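Local coordinates for isomaltose glucohydrolase (Kribbella flavida, PDB 5Z3E), which hydrolyses the alpha-1,6-glucosidic linkage of isomaltose from its non-reducing end, releasing beta-D-glucose and D-glucose, at residues A[123-128]-A[143-148]. The protein carries 1 engineered substitution. Numbering follows the deposited sequence.
Sequences VPSNEG and DPWWDF
Asn-126 packs between Trp-145 and Phe-148, a compact example of a 3-10 turn and a short helix joined by packing and water, with no direct hydrogen bond from one segment to the other. Its CB lies 3.9 Å from Trp-145 CE3, on the benzo side of the indole. With CG anti to the carbonyl carbon (chi1 -74°), the amide is carried on to Phe-148, where Asn-126 CG sits 3.5 Å from Phe-148 CD2. The two side chains cross at roughly a right angle, their amide and ring planes 38° apart. At the tip the branches part: Asn-126 OD1 lies 3.3 Å from Phe-148 CD2 and accepts a hydrogen bond from Arg-191, while ND2 donates to a water that in turn donates to Trp-145 O. That same water rests over the centre of one indole face, 3.2 Å above its plane.

The indole edge of Trp-145 meets Ser-125, whose OG is 3.6 Å from Trp-145 CZ3 and also accepts from Glu-127 N in a nearly straight bond (168°), closing an ST turn. Were Ser-125 replaced by alanine, Glu-127 N would probably lose this acceptor and a small gap would be likely to open at the indole edge. Pro-144 CB packs 3.4 Å from Asn-126 O, and a second water links Glu-127 O to Asp-143 OD1, which N-caps the short helix by accepting from Trp-145 N.

Trp-145 probably binds substrate, as in related family 15 enzymes, and Phe-148 lies about 9 Å, side chain to side chain, from the proposed proton donor Glu-198. With van der Waals contacts and water bridges in place of direct hydrogen bonds between the segments, the chemistry is consistent with an indole positioned largely by packing and solvent.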
loop_
_atom_site.group_PDB
_atom_site.type_symbol
_atom_site.label_atom_id
_atom_site.label_comp_id
_atom_site.label_asym_id
_atom_site.label_seq_id
_atom_site.Cartn_x
_atom_site.Cartn_y
_atom_site.Cartn_z
ATOM N N VAL A 123 5.470 12.486 25.107
ATOM C CA VAL A 123 5.232 11.843 23.835
ATOM C C VAL A 123 4.471 10.533 24.067
ATOM O O VAL A 123 4.878 9.722 24.908
ATOM C CB VAL A 123 6.518 11.597 23.092
ATOM C CG1 VAL A 123 6.259 10.835 21.791
ATOM C CG2 VAL A 123 7.231 12.931 22.796
ATOM N N PRO A 124 3.381 10.304 23.349
ATOM C CA PRO A 124 2.600 9.100 23.591
ATOM C C PRO A 124 3.377 7.852 23.239
ATOM O O PRO A 124 4.148 7.845 22.263
ATOM C CB PRO A 124 1.374 9.253 22.679
ATOM C CG PRO A 124 1.692 10.299 21.834
ATOM C CD PRO A 124 2.692 11.201 22.378
ATOM N N SER A 125 3.102 6.794 23.970
ATOM C CA SER A 125 3.595 5.477 23.638
ATOM C C SER A 125 2.904 4.923 22.405
ATOM O O SER A 125 1.758 5.312 22.091
ATOM C CB SER A 125 3.291 4.547 24.816
ATOM O OG SER A 125 3.515 3.184 24.467
ATOM N N ASN A 126 3.539 3.971 21.753
ATOM C CA ASN A 126 2.903 3.243 20.658
ATOM C C ASN A 126 1.539 2.699 21.064
ATOM O O ASN A 126 0.645 2.603 20.221
ATOM C CB ASN A 126 3.777 2.103 20.190
ATOM C CG ASN A 126 4.972 2.543 19.394
ATOM O OD1 ASN A 126 5.114 3.727 19.071
ATOM N ND2 ASN A 126 5.814 1.615 19.075
ATOM N N GLU A 127 1.351 2.349 22.340
ATOM C CA GLU A 127 0.065 1.782 22.759
ATOM C C GLU A 127 -1.109 2.752 22.618
ATOM O O GLU A 127 -2.252 2.329 22.586
ATOM C CB GLU A 127 0.127 1.225 24.176
ATOM C CG GLU A 127 0.317 2.252 25.273
ATOM C CD GLU A 127 0.175 1.690 26.665
ATOM O OE1 GLU A 127 -0.174 0.495 26.812
ATOM O OE2 GLU A 127 0.420 2.447 27.629
ATOM N N GLY A 128 -0.827 4.055 22.558
ATOM C CA GLY A 128 -1.843 5.085 22.455
ATOM C C GLY A 128 -2.103 5.599 21.040
ATOM O O GLY A 128 -2.930 6.487 20.865
ATOM N N ASP A 143 -4.182 -4.105 18.781
ATOM C CA ASP A 143 -3.495 -3.270 19.744
ATOM C C ASP A 143 -2.246 -2.682 19.105
ATOM O O ASP A 143 -1.323 -3.428 18.733
ATOM C CB ASP A 143 -3.093 -4.147 20.918
ATOM C CG ASP A 143 -2.371 -3.410 22.022
ATOM O OD1 ASP A 143 -1.940 -2.242 21.868
ATOM O OD2 ASP A 143 -2.189 -4.050 23.075
ATOM N N PRO A 144 -2.148 -1.334 18.974
ATOM C CA PRO A 144 -1.009 -0.753 18.275
ATOM C C PRO A 144 0.319 -0.953 18.987
ATOM O O PRO A 144 1.351 -0.781 18.360
ATOM C CB PRO A 144 -1.354 0.730 18.140
ATOM C CG PRO A 144 -2.322 0.988 19.184
ATOM C CD PRO A 144 -3.128 -0.304 19.355
ATOM N N TRP A 145 0.347 -1.375 20.254
ATOM C CA TRP A 145 1.636 -1.760 20.795
ATOM C C TRP A 145 2.297 -2.822 19.899
ATOM O O TRP A 145 3.523 -2.817 19.709
ATOM C CB TRP A 145 1.522 -2.287 22.241
ATOM C CG TRP A 145 2.848 -2.676 22.761
ATOM C CD1 TRP A 145 3.387 -3.923 22.842
ATOM C CD2 TRP A 145 3.908 -1.780 23.107
ATOM N NE1 TRP A 145 4.700 -3.868 23.219
ATOM C CE2 TRP A 145 5.064 -2.553 23.384
ATOM C CE3 TRP A 145 4.020 -0.386 23.187
ATOM C CZ2 TRP A 145 6.276 -1.986 23.733
ATOM C CZ3 TRP A 145 5.232 0.178 23.514
ATOM C CH2 TRP A 145 6.341 -0.618 23.786
ATOM N N TRP A 146 1.487 -3.761 19.409
ATOM C CA TRP A 146 1.979 -4.891 18.662
ATOM C C TRP A 146 2.043 -4.683 17.157
ATOM O O TRP A 146 2.674 -5.491 16.477
ATOM C CB TRP A 146 1.150 -6.142 18.974
ATOM C CG TRP A 146 1.191 -6.511 20.389
ATOM C CD1 TRP A 146 0.193 -6.403 21.268
ATOM C CD2 TRP A 146 2.308 -7.044 21.092
ATOM N NE1 TRP A 146 0.600 -6.854 22.493
ATOM C CE2 TRP A 146 1.917 -7.243 22.422
ATOM C CE3 TRP A 146 3.614 -7.341 20.702
ATOM C CZ2 TRP A 146 2.767 -7.772 23.409
ATOM C CZ3 TRP A 146 4.480 -7.815 21.658
ATOM C CH2 TRP A 146 4.047 -8.056 22.980
ATOM N N ASP A 147 1.414 -3.631 16.621
ATOM C CA ASP A 147 1.391 -3.454 15.189
ATOM C C ASP A 147 1.362 -2.005 14.712
ATOM O O ASP A 147 1.050 -1.776 13.534
ATOM C CB ASP A 147 0.256 -4.263 14.550
ATOM C CG ASP A 147 -1.105 -3.708 14.874
ATOM O OD1 ASP A 147 -1.194 -2.679 15.565
ATOM O OD2 ASP A 147 -2.109 -4.311 14.407
ATOM N N PHE A 148 1.774 -1.067 15.542
ATOM C CA PHE A 148 1.811 0.358 15.207
ATOM C C PHE A 148 2.450 0.609 13.836
ATOM O O PHE A 148 3.611 0.251 13.603
ATOM C CB PHE A 148 2.619 1.122 16.271
ATOM C CG PHE A 148 2.867 2.560 15.935
ATOM C CD1 PHE A 148 1.838 3.412 15.578
ATOM C CD2 PHE A 148 4.145 3.082 15.989
ATOM C CE1 PHE A 148 2.078 4.721 15.242
ATOM C CE2 PHE A 148 4.390 4.409 15.650
ATOM C CZ PHE A 148 3.363 5.219 15.278
HETATM O O HOH W 1 5.612 -1.088 20.312
HETATM O O HOH W 2 -2.988 -0.245 23.406
#